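Local coordinates for protein aminotransferase (Paracoccus denitrificans, PDB 4GRX) that probably transfers amino groups between amines or omega-amino acids and keto acceptors, as a pyridoxal-phosphate-dependent class III aminotransferase, at residues R60-N65 against M446-E451; V137-F142 against E327-G332; V168-S171 against Y177-V180; A416-D421 against E454-K459. All coordinates share one frame; numbering follows the deposited sequence.

Overall arrangement
Contacts 1 and 4 share helix 443-463 and lie on the same side of the chain's centre, their centres about 11 Å apart; they touch where Y61 packs on T420. Contacts 2 and 3 are also neighbours, about 23 Å between centres, joined by V137 against V168, and both meet the second subunit. The two pairs are far apart, contacts 1 and 2 about 43 Å centre to centre. Along the chain, contact 3 is nested within contact 2, which is itself nested within contact 1; contact 4 alternates with contact 1. N- and C-terminal parts of the chain thus meet, consistent with the small domain of fold-type I aminotransferases, while contacts 2 and 3 lie toward the dimer interface.

Contact 1: R60-N65 against M446-E451; sequences RYLDAN and MDEMFE
The flat carboxylate of E448 turns a face to L62: CD2 of L62 stands almost squarely over it, 3.7 Å from E448 CD, while its oxygens have other partners, Y52 OH in a hydrogen bond at OE1 and K452 in a salt bridge at OE2. Two residues on, the ring of F450 carries CE of M449 on one face, 3.6 Å above its plane and shifted toward the rim. M449 CB lies 4.0 Å from L62 CD2. M449 SD lies 3.9 Å from A64 CB before a bend at chi3 (72°) carries the methyl away from the strand and onto F450. L62 and E448 reach for each other from opposite directions, and the extended glutamate, with CG anti to N (chi1 -168°), passes its aliphatic part along the leucine methyl. Strand 60-63 belongs to a small mixed sheet, in which L62 and A64 pair by backbone bonds with strand 424-425; M449 also packs on L424 of that strand. Just before A64, D63 OD1 accepts from N65 N at 2.8 Å, an Asx turn at the strand's end. The contact therefore joins an N-terminal strand to the C-terminal helix, as expected for the small domain of a fold-type I aminotransferase. Its chemistry is that of methyl, methylene and thioether surfaces, with the one charge presenting its flat side and keeping its oxygens for Y52 and K452.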
loop_
_atom_site.group_PDB
_atom_site.type_symbol
_atom_site.label_atom_id
_atom_site.label_comp_id
_atom_site.label_asym_id
_atom_site.label_seq_id
_atom_site.Cartn_x
_atom_site.Cartn_y
_atom_site.Cartn_z
ATOM N N ARG A 60 -30.138 0.660 -9.913
ATOM C CA ARG A 60 -29.112 1.322 -10.710
ATOM C C ARG A 60 -28.874 2.752 -10.215
ATOM O O ARG A 60 -29.821 3.456 -9.879
ATOM C CB ARG A 60 -29.552 1.278 -12.180
ATOM C CG ARG A 60 -28.711 2.021 -13.200
ATOM C CD ARG A 60 -29.517 2.173 -14.491
ATOM N NE ARG A 60 -28.702 2.706 -15.580
ATOM C CZ ARG A 60 -28.000 1.961 -16.433
ATOM N NH1 ARG A 60 -28.020 0.631 -16.342
ATOM N NH2 ARG A 60 -27.276 2.550 -17.381
ATOM N N TYR A 61 -27.608 3.161 -10.154
ATOM C CA TYR A 61 -27.221 4.469 -9.599
ATOM C C TYR A 61 -26.208 5.220 -10.482
ATOM O O TYR A 61 -25.277 4.623 -11.030
ATOM C CB TYR A 61 -26.608 4.329 -8.198
ATOM C CG TYR A 61 -27.275 3.343 -7.243
ATOM C CD1 TYR A 61 -27.067 1.964 -7.365
ATOM C CD2 TYR A 61 -28.068 3.795 -6.174
ATOM C CE1 TYR A 61 -27.647 1.071 -6.477
ATOM C CE2 TYR A 61 -28.658 2.903 -5.289
ATOM C CZ TYR A 61 -28.442 1.545 -5.446
ATOM O OH TYR A 61 -29.024 0.652 -4.578
ATOM N N LEU A 62 -26.382 6.535 -10.591
ATOM C CA LEU A 62 -25.375 7.397 -11.205
ATOM C C LEU A 62 -24.309 7.796 -10.174
ATOM O O LEU A 62 -24.562 8.628 -9.307
ATOM C CB LEU A 62 -26.050 8.627 -11.801
ATOM C CG LEU A 62 -25.192 9.731 -12.405
ATOM C CD1 LEU A 62 -24.326 9.191 -13.532
ATOM C CD2 LEU A 62 -26.096 10.854 -12.896
ATOM N N ASP A 63 -23.125 7.192 -10.260
ATOM C CA ASP A 63 -22.067 7.440 -9.262
ATOM C C ASP A 63 -21.315 8.722 -9.583
ATOM O O ASP A 63 -20.370 8.708 -10.362
ATOM C CB ASP A 63 -21.097 6.248 -9.134
ATOM C CG ASP A 63 -20.117 6.409 -7.974
ATOM O OD1 ASP A 63 -19.587 7.528 -7.771
ATOM O OD2 ASP A 63 -19.857 5.412 -7.250
ATOM N N ALA A 64 -21.742 9.822 -8.970
ATOM C CA ALA A 64 -21.152 11.141 -9.206
ATOM C C ALA A 64 -19.886 11.350 -8.382
ATOM O O ALA A 64 -19.405 12.470 -8.252
ATOM C CB ALA A 64 -22.161 12.237 -8.905
ATOM N N ASN A 65 -19.341 10.271 -7.834
ATOM C CA ASN A 65 -18.120 10.337 -7.036
ATOM C C ASN A 65 -17.004 9.562 -7.721
ATOM O O ASN A 65 -15.961 9.300 -7.125
ATOM C CB ASN A 65 -18.386 9.759 -5.644
ATOM C CG ASN A 65 -17.509 10.370 -4.583
ATOM O OD1 ASN A 65 -16.608 9.716 -4.044
ATOM N ND2 ASN A 65 -17.759 11.631 -4.272
ATOM N N MET A 446 -25.166 15.017 -16.652
ATOM C CA MET A 446 -24.887 16.119 -15.738
ATOM C C MET A 446 -26.186 16.730 -15.215
ATOM O O MET A 446 -26.300 17.071 -14.027
ATOM C CB MET A 446 -23.991 17.175 -16.386
ATOM C CG MET A 446 -23.603 18.290 -15.437
ATOM S SD MET A 446 -22.653 19.596 -16.223
ATOM C CE MET A 446 -21.022 18.865 -16.286
ATOM N N ASP A 447 -27.165 16.852 -16.109
ATOM C CA ASP A 447 -28.517 17.269 -15.739
ATOM C C ASP A 447 -29.173 16.279 -14.791
ATOM O O ASP A 447 -29.865 16.684 -13.858
ATOM C CB ASP A 447 -29.373 17.466 -16.984
ATOM C CG ASP A 447 -28.981 18.688 -17.758
ATOM O OD1 ASP A 447 -29.636 18.969 -18.789
ATOM O OD2 ASP A 447 -28.016 19.368 -17.338
ATOM N N GLU A 448 -28.956 14.988 -15.030
ATOM C CA GLU A 448 -29.514 13.953 -14.166
ATOM C C GLU A 448 -29.019 14.122 -12.736
ATOM O O GLU A 448 -29.812 14.117 -11.792
ATOM C CB GLU A 448 -29.169 12.548 -14.666
ATOM C CG GLU A 448 -29.981 11.473 -13.960
ATOM C CD GLU A 448 -29.505 10.077 -14.250
ATOM O OE1 GLU A 448 -28.758 9.886 -15.224
ATOM O OE2 GLU A 448 -29.886 9.167 -13.490
ATOM N N MET A 449 -27.701 14.278 -12.609
ATOM C CA MET A 449 -27.024 14.489 -11.333
ATOM C C MET A 449 -27.545 15.707 -10.572
ATOM O O MET A 449 -27.786 15.611 -9.374
ATOM C CB MET A 449 -25.527 14.628 -11.583
ATOM C CG MET A 449 -24.695 15.054 -10.384
ATOM S SD MET A 449 -23.022 15.471 -10.904
ATOM C CE MET A 449 -23.309 17.029 -11.745
ATOM N N PHE A 450 -27.715 16.838 -11.260
ATOM C CA PHE A 450 -28.229 18.050 -10.627
ATOM C C PHE A 450 -29.650 17.885 -10.129
ATOM O O PHE A 450 -29.922 18.092 -8.951
ATOM C CB PHE A 450 -28.175 19.241 -11.581
ATOM C CG PHE A 450 -26.801 19.766 -11.807
ATOM C CD1 PHE A 450 -25.885 19.820 -10.763
ATOM C CD2 PHE A 450 -26.426 20.227 -13.052
ATOM C CE1 PHE A 450 -24.613 20.312 -10.967
ATOM C CE2 PHE A 450 -25.155 20.727 -13.266
ATOM C CZ PHE A 450 -24.244 20.764 -12.221
ATOM N N GLU A 451 -30.554 17.536 -11.039
ATOM C CA GLU A 451 -31.950 17.263 -10.696
ATOM C C GLU A 451 -32.068 16.326 -9.471
ATOM O O GLU A 451 -32.814 16.605 -8.533
ATOM C CB GLU A 451 -32.674 16.711 -11.930
ATOM C CG GLU A 451 -34.031 16.070 -11.690
ATOM C CD GLU A 451 -34.728 15.700 -12.993
ATOM O OE1 GLU A 451 -34.030 15.444 -14.006
ATOM O OE2 GLU A 451 -35.978 15.681 -13.012
#

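Contact 2: V137-F142 against E327-G332; sequences VKMLWF and EEFPHG
K138 and H331 make the polar half of this contact: K138 NZ donates to H331 ND1 at 2.6 Å, only 6° out of the imidazole plane. The lysine chain bends at chi3 (72°); CD and CE approach ND1 and CE1 from above the plane, and only NZ settles into it. A water 2.8 Å from K138 NZ links on to the carbonyl O of P330, the residue at the centre of an inverse gamma turn. NZ also bonds V165 O of the second subunit, whose F181 adds a cation-pi contact. The apolar half is tight where M139 CE lies 3.7 Å from F329 CZ; wider is the T-shaped pair in which the F329 edge points at the face of F142, centroids 6.0 Å apart and planes at 72°. Beyond this the loop slackens: E327 and E328 are poorly ordered and make no close contact with the helix. Putting a methionine in place of K138 would probably leave ND1 without its donor and V165 O of the second subunit without its mate. Because ND1 accepts, NE2 probably carries the ring proton toward T135 OG1, so lysine and threonine together fix the rotation of H331.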
loop_
_atom_site.group_PDB
_atom_site.type_symbol
_atom_site.label_atom_id
_atom_site.label_comp_id
_atom_site.label_asym_id
_atom_site.label_seq_id
_atom_site.Cartn_x
_atom_site.Cartn_y
_atom_site.Cartn_z
ATOM N N VAL A 137 8.260 10.720 2.327
ATOM C CA VAL A 137 8.806 11.187 3.582
ATOM C C VAL A 137 10.123 10.455 3.865
ATOM O O VAL A 137 11.121 11.091 4.177
ATOM C CB VAL A 137 7.801 11.020 4.737
ATOM C CG1 VAL A 137 8.408 11.486 6.046
ATOM C CG2 VAL A 137 6.550 11.825 4.450
ATOM N N LYS A 138 10.126 9.129 3.725
ATOM C CA LYS A 138 11.334 8.331 3.971
ATOM C C LYS A 138 12.480 8.766 3.048
ATOM O O LYS A 138 13.640 8.851 3.473
ATOM C CB LYS A 138 11.057 6.839 3.792
ATOM C CG LYS A 138 10.293 6.163 4.915
ATOM C CD LYS A 138 10.084 4.685 4.587
ATOM C CE LYS A 138 11.382 3.883 4.705
ATOM N NZ LYS A 138 11.259 2.474 4.234
ATOM N N MET A 139 12.137 9.052 1.795
ATOM C CA MET A 139 13.088 9.564 0.822
ATOM C C MET A 139 13.689 10.878 1.328
ATOM O O MET A 139 14.904 11.057 1.306
ATOM C CB MET A 139 12.388 9.788 -0.506
ATOM C CG MET A 139 13.036 9.105 -1.693
ATOM S SD MET A 139 11.787 8.925 -2.996
ATOM C CE MET A 139 12.285 7.392 -3.776
ATOM N N LEU A 140 12.845 11.788 1.813
ATOM C CA LEU A 140 13.334 13.030 2.408
ATOM C C LEU A 140 14.269 12.768 3.608
ATOM O O LEU A 140 15.375 13.319 3.658
ATOM C CB LEU A 140 12.173 13.963 2.766
ATOM C CG LEU A 140 11.320 14.444 1.578
ATOM C CD1 LEU A 140 10.144 15.269 2.054
ATOM C CD2 LEU A 140 12.135 15.247 0.576
ATOM N N TRP A 141 13.865 11.901 4.539
ATOM C CA TRP A 141 14.726 11.573 5.678
ATOM C C TRP A 141 16.060 11.020 5.274
ATOM O O TRP A 141 17.088 11.487 5.727
ATOM C CB TRP A 141 14.044 10.599 6.614
ATOM C CG TRP A 141 12.840 11.170 7.271
ATOM C CD1 TRP A 141 12.521 12.507 7.424
ATOM C CD2 TRP A 141 11.745 10.433 7.908
ATOM N NE1 TRP A 141 11.331 12.644 8.070
ATOM C CE2 TRP A 141 10.824 11.434 8.409
ATOM C CE3 TRP A 141 11.454 9.087 8.105
ATOM C CZ2 TRP A 141 9.655 11.088 9.074
ATOM C CZ3 TRP A 141 10.290 8.744 8.789
ATOM C CH2 TRP A 141 9.404 9.724 9.252
ATOM N N PHE A 142 16.041 9.992 4.432
ATOM C CA PHE A 142 17.238 9.424 3.798
ATOM C C PHE A 142 18.120 10.529 3.212
ATOM O O PHE A 142 19.313 10.604 3.506
ATOM C CB PHE A 142 16.787 8.430 2.709
ATOM C CG PHE A 142 17.901 7.862 1.872
ATOM C CD1 PHE A 142 18.017 8.212 0.522
ATOM C CD2 PHE A 142 18.809 6.950 2.406
ATOM C CE1 PHE A 142 19.023 7.692 -0.264
ATOM C CE2 PHE A 142 19.828 6.434 1.625
ATOM C CZ PHE A 142 19.937 6.805 0.292
ATOM N N GLU A 327 24.909 2.255 -1.645
ATOM C CA GLU A 327 24.850 1.115 -2.591
ATOM C C GLU A 327 23.509 0.392 -2.776
ATOM O O GLU A 327 23.429 -0.545 -3.575
ATOM C CB GLU A 327 25.981 0.112 -2.355
ATOM C CG GLU A 327 27.312 0.585 -2.905
ATOM C CD GLU A 327 28.404 -0.439 -2.739
ATOM O OE1 GLU A 327 28.092 -1.604 -2.423
ATOM O OE2 GLU A 327 29.576 -0.071 -2.929
ATOM N N GLU A 328 22.468 0.830 -2.066
ATOM C CA GLU A 328 21.123 0.265 -2.215
ATOM C C GLU A 328 20.060 1.208 -1.630
ATOM O O GLU A 328 20.272 1.805 -0.575
ATOM C CB GLU A 328 21.046 -1.132 -1.560
ATOM C CG GLU A 328 19.733 -1.886 -1.793
ATOM C CD GLU A 328 19.828 -3.398 -1.581
ATOM O OE1 GLU A 328 20.905 -3.982 -1.829
ATOM O OE2 GLU A 328 18.806 -4.010 -1.185
ATOM N N PHE A 329 18.934 1.360 -2.326
ATOM C CA PHE A 329 17.759 2.009 -1.737
ATOM C C PHE A 329 16.908 0.925 -1.058
ATOM O O PHE A 329 16.080 0.285 -1.713
ATOM C CB PHE A 329 16.957 2.768 -2.803
ATOM C CG PHE A 329 15.778 3.543 -2.261
ATOM C CD1 PHE A 329 15.962 4.634 -1.409
ATOM C CD2 PHE A 329 14.475 3.210 -2.633
ATOM C CE1 PHE A 329 14.873 5.355 -0.924
ATOM C CE2 PHE A 329 13.387 3.934 -2.155
ATOM C CZ PHE A 329 13.586 5.004 -1.295
ATOM N N PRO A 330 17.123 0.700 0.260
ATOM C CA PRO A 330 16.503 -0.427 0.966
ATOM C C PRO A 330 15.002 -0.197 1.212
ATOM O O PRO A 330 14.528 -0.228 2.349
ATOM C CB PRO A 330 17.282 -0.488 2.287
ATOM C CG PRO A 330 18.329 0.589 2.221
ATOM C CD PRO A 330 17.872 1.562 1.189
ATOM N N HIS A 331 14.269 0.020 0.130
ATOM C CA HIS A 331 12.870 0.346 0.201
ATOM C C HIS A 331 12.164 -0.187 -1.015
ATOM O O HIS A 331 12.759 -0.270 -2.092
ATOM C CB HIS A 331 12.725 1.856 0.297
ATOM C CG HIS A 331 11.302 2.321 0.449
ATOM N ND1 HIS A 331 10.712 2.456 1.648
ATOM C CD2 HIS A 331 10.346 2.663 -0.501
ATOM C CE1 HIS A 331 9.442 2.870 1.481
ATOM N NE2 HIS A 331 9.218 2.998 0.164
ATOM N N GLY A 332 10.892 -0.566 -0.856
ATOM C CA GLY A 332 10.084 -1.116 -1.955
ATOM C C GLY A 332 8.996 -2.104 -1.543
ATOM O O GLY A 332 9.142 -2.835 -0.558
HETATM O O HOH W 1 12.539 0.063 4.611
#

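Contact 3: V168-S171 against Y177-V180; sequences VSAS and YNSV
Helix 167-172 and the 3-10 turn that follows it meet through A170 and N178, beside the pocket that holds delta-amino valeric acid. Y177, next to N178 on the turn, touches that ligand, and the side chain of N178 lies about 9 Å from it. Both atoms of the asparagine's amide end, OD1 and ND2 of N178, are 3.9 Å from A170 CB, which stands above one face of the carboxamide rather than at its edge. N178 reaches there because CG is anti to its own carbonyl carbon (chi1 -77°), which sends the amide across to the helix. T173, in the intervening loop, packs on N178, while A170 also meets L183 of its own chain and, from the second subunit, K138. Replacing N178 by a glycine would probably open a gap against the A170 methyl and leave the 3-10 turn that carries Y177 freer to shift relative to the helix. Within the turn, V180 N bonds to Y177 O at 3.2 Å. The carbonyl of A170 shares the face used by its methyl: A170 O lies 3.1 Å from N178 ND2 but well above the amide plane, an angle too poor for a hydrogen bond.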
loop_
_atom_site.group_PDB
_atom_site.type_symbol
_atom_site.label_atom_id
_atom_site.label_comp_id
_atom_site.label_asym_id
_atom_site.label_seq_id
_atom_site.Cartn_x
_atom_site.Cartn_y
_atom_site.Cartn_z
ATOM N N VAL A 168 2.187 7.536 8.985
ATOM C CA VAL A 168 2.843 8.771 8.541
ATOM C C VAL A 168 1.913 9.654 7.682
ATOM O O VAL A 168 1.732 10.823 7.999
ATOM C CB VAL A 168 4.181 8.485 7.825
ATOM C CG1 VAL A 168 4.717 9.716 7.121
ATOM C CG2 VAL A 168 5.190 7.982 8.832
ATOM N N SER A 169 1.327 9.087 6.626
ATOM C CA SER A 169 0.379 9.812 5.769
ATOM C C SER A 169 -0.868 10.294 6.519
ATOM O O SER A 169 -1.461 11.312 6.163
ATOM C CB SER A 169 0.027 9.013 4.497
ATOM O OG SER A 169 -0.331 7.667 4.770
ATOM N N ALA A 170 -1.255 9.578 7.572
ATOM C CA ALA A 170 -2.334 10.040 8.440
ATOM C C ALA A 170 -1.875 11.211 9.328
ATOM O O ALA A 170 -2.675 12.102 9.654
ATOM C CB ALA A 170 -2.893 8.894 9.265
ATOM N N SER A 171 -0.594 11.216 9.714
ATOM C CA SER A 171 -0.036 12.335 10.480
ATOM C C SER A 171 0.038 13.549 9.569
ATOM O O SER A 171 -0.020 14.699 10.022
ATOM C CB SER A 171 1.353 12.002 11.001
ATOM O OG SER A 171 1.311 10.916 11.901
ATOM N N TYR A 177 -10.303 13.356 13.138
ATOM C CA TYR A 177 -10.502 11.940 13.430
ATOM C C TYR A 177 -9.241 11.107 13.692
ATOM O O TYR A 177 -9.331 10.023 14.287
ATOM C CB TYR A 177 -11.390 11.255 12.387
ATOM C CG TYR A 177 -10.827 11.219 10.985
ATOM C CD1 TYR A 177 -11.523 11.808 9.920
ATOM C CD2 TYR A 177 -9.606 10.576 10.708
ATOM C CE1 TYR A 177 -11.023 11.763 8.637
ATOM C CE2 TYR A 177 -9.101 10.531 9.425
ATOM C CZ TYR A 177 -9.808 11.125 8.398
ATOM O OH TYR A 177 -9.300 11.085 7.114
ATOM N N ASN A 178 -8.069 11.600 13.293
ATOM C CA ASN A 178 -6.839 10.862 13.581
ATOM C C ASN A 178 -6.413 10.811 15.059
ATOM O O ASN A 178 -5.468 10.104 15.432
ATOM C CB ASN A 178 -5.723 11.296 12.639
ATOM C CG ASN A 178 -5.891 10.684 11.255
ATOM O OD1 ASN A 178 -6.279 9.511 11.132
ATOM N ND2 ASN A 178 -5.611 11.467 10.207
ATOM N N SER A 179 -7.135 11.537 15.909
ATOM C CA SER A 179 -6.881 11.474 17.337
ATOM C C SER A 179 -7.268 10.110 17.911
ATOM O O SER A 179 -6.774 9.730 18.961
ATOM C CB SER A 179 -7.644 12.571 18.051
ATOM O OG SER A 179 -9.023 12.384 17.831
ATOM N N VAL A 180 -8.143 9.378 17.223
ATOM C CA VAL A 180 -8.545 8.043 17.690
ATOM C C VAL A 180 -7.423 7.013 17.568
ATOM O O VAL A 180 -7.505 5.927 18.148
ATOM C CB VAL A 180 -9.830 7.513 17.007
ATOM C CG1 VAL A 180 -10.988 8.466 17.252
ATOM C CG2 VAL A 180 -9.611 7.231 15.506
#

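Contact 4: A416-D421 against E454-K459; sequences ANTCTD and EKALDK
T418 and A456 mark the closest approach of two helices whose segment axes pass 8.9 Å apart with their directions at 132°, nearer antiparallel than parallel. T418 CG2, anti to the backbone N, is directed at the other helix and comes 3.7 Å from A456 CA, so the methyl rests on the helix surface itself as well as on the CB, 3.9 Å away. OG1 sits beside the backbone N instead and bonds to R414 O, one turn back on its own helix. C419 takes the other flank of A456: its SG lies 3.7 Å from A456 CB, so the alanine methyl has the sulfur on one hand and the threonine methyl on the other. From one turn further along helix 443-463, K459 reaches over the threonine, its CD 4.0 Å from T418 CG2. V460 and L453 of the same helix extend the surface met by T418 and C419. The charged residues of the segments are engaged on other sides, D458 and E454 with R378, D421 with R40. With alanine at the crossing the backbones come close, CA of T418 and CA of A456 being 5.6 Å apart. The seam is thus apolar at heart, made of methyls, a thiol and a lysine methylene; its single hydroxyl is satisfied within its own helix, and shape rather than polar bonds joins the two.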
loop_
_atom_site.group_PDB
_atom_site.type_symbol
_atom_site.label_atom_id
_atom_site.label_comp_id
_atom_site.label_asym_id
_atom_site.label_seq_id
_atom_site.Cartn_x
_atom_site.Cartn_y
_atom_site.Cartn_z
ATOM N N ALA A 416 -26.302 11.993 1.772
ATOM C CA ALA A 416 -25.806 10.747 1.178
ATOM C C ALA A 416 -26.932 9.731 1.001
ATOM O O ALA A 416 -27.248 9.347 -0.136
ATOM C CB ALA A 416 -24.690 10.156 2.029
ATOM N N ASN A 417 -27.552 9.337 2.118
ATOM C CA ASN A 417 -28.705 8.427 2.121
ATOM C C ASN A 417 -29.872 8.808 1.164
ATOM O O ASN A 417 -30.306 8.000 0.336
ATOM C CB ASN A 417 -29.193 8.206 3.565
ATOM C CG ASN A 417 -28.136 7.534 4.445
ATOM O OD1 ASN A 417 -27.386 6.681 3.981
ATOM N ND2 ASN A 417 -28.078 7.918 5.718
ATOM N N THR A 418 -30.356 10.039 1.258
ATOM C CA THR A 418 -31.427 10.488 0.379
ATOM C C THR A 418 -31.023 10.439 -1.089
ATOM O O THR A 418 -31.807 10.041 -1.921
ATOM C CB THR A 418 -31.921 11.889 0.761
ATOM O OG1 THR A 418 -32.365 11.862 2.120
ATOM C CG2 THR A 418 -33.076 12.318 -0.117
ATOM N N CYS A 419 -29.795 10.840 -1.404
ATOM C CA CYS A 419 -29.270 10.763 -2.782
ATOM C C CYS A 419 -29.278 9.334 -3.312
ATOM O O CYS A 419 -29.792 9.068 -4.401
ATOM C CB CYS A 419 -27.847 11.315 -2.848
ATOM S SG CYS A 419 -27.774 13.098 -3.131
ATOM N N THR A 420 -28.699 8.426 -2.529
ATOM C CA THR A 420 -28.729 7.015 -2.845
ATOM C C THR A 420 -30.162 6.547 -3.125
ATOM O O THR A 420 -30.388 5.832 -4.082
ATOM C CB THR A 420 -28.030 6.190 -1.737
ATOM O OG1 THR A 420 -26.644 6.528 -1.730
ATOM C CG2 THR A 420 -28.144 4.683 -1.979
ATOM N N ASP A 421 -31.128 6.978 -2.323
ATOM C CA ASP A 421 -32.513 6.511 -2.494
ATOM C C ASP A 421 -33.132 6.977 -3.779
ATOM O O ASP A 421 -34.067 6.350 -4.252
ATOM C CB ASP A 421 -33.409 6.931 -1.333
ATOM C CG ASP A 421 -33.116 6.161 -0.080
ATOM O OD1 ASP A 421 -32.623 5.014 -0.187
ATOM O OD2 ASP A 421 -33.362 6.700 1.015
ATOM N N GLU A 454 -30.754 18.136 -6.231
ATOM C CA GLU A 454 -31.662 19.193 -5.802
ATOM C C GLU A 454 -32.840 18.673 -5.009
ATOM O O GLU A 454 -33.230 19.267 -4.001
ATOM C CB GLU A 454 -32.201 19.940 -7.009
ATOM C CG GLU A 454 -31.168 20.716 -7.788
ATOM C CD GLU A 454 -31.668 22.101 -8.095
ATOM O OE1 GLU A 454 -31.623 22.519 -9.282
ATOM O OE2 GLU A 454 -32.129 22.759 -7.133
ATOM N N LYS A 455 -33.419 17.580 -5.496
ATOM C CA LYS A 455 -34.531 16.922 -4.829
ATOM C C LYS A 455 -34.100 16.483 -3.424
ATOM O O LYS A 455 -34.761 16.811 -2.430
ATOM C CB LYS A 455 -35.011 15.731 -5.662
ATOM C CG LYS A 455 -36.473 15.367 -5.444
ATOM C CD LYS A 455 -36.975 14.383 -6.495
ATOM C CE LYS A 455 -36.644 14.846 -7.914
ATOM N NZ LYS A 455 -37.484 14.152 -8.931
ATOM N N ALA A 456 -32.971 15.777 -3.359
ATOM C CA ALA A 456 -32.337 15.399 -2.097
ATOM C C ALA A 456 -32.192 16.592 -1.157
ATOM O O ALA A 456 -32.598 16.514 0.004
ATOM C CB ALA A 456 -30.990 14.748 -2.353
ATOM N N LEU A 457 -31.650 17.704 -1.658
ATOM C CA LEU A 457 -31.503 18.897 -0.825
ATOM C C LEU A 457 -32.855 19.441 -0.314
ATOM O O LEU A 457 -32.973 19.802 0.860
ATOM C CB LEU A 457 -30.679 19.995 -1.522
ATOM C CG LEU A 457 -29.228 19.687 -1.913
ATOM C CD1 LEU A 457 -28.633 20.829 -2.721
ATOM C CD2 LEU A 457 -28.348 19.370 -0.711
ATOM N N ASP A 458 -33.863 19.487 -1.183
ATOM C CA ASP A 458 -35.183 19.984 -0.789
ATOM C C ASP A 458 -35.714 19.152 0.362
ATOM O O ASP A 458 -36.164 19.688 1.380
ATOM C CB ASP A 458 -36.179 19.904 -1.946
ATOM C CG ASP A 458 -35.912 20.923 -3.044
ATOM O OD1 ASP A 458 -34.904 21.665 -2.997
ATOM O OD2 ASP A 458 -36.731 20.968 -3.983
ATOM N N LYS A 459 -35.642 17.835 0.185
ATOM C CA LYS A 459 -36.165 16.876 1.143
ATOM C C LYS A 459 -35.470 17.016 2.497
ATOM O O LYS A 459 -36.142 17.194 3.509
ATOM C CB LYS A 459 -36.009 15.457 0.588
ATOM C CG LYS A 459 -37.014 14.453 1.104
ATOM C CD LYS A 459 -37.001 13.225 0.207
ATOM C CE LYS A 459 -38.333 12.488 0.237
ATOM N NZ LYS A 459 -38.684 12.079 1.624
#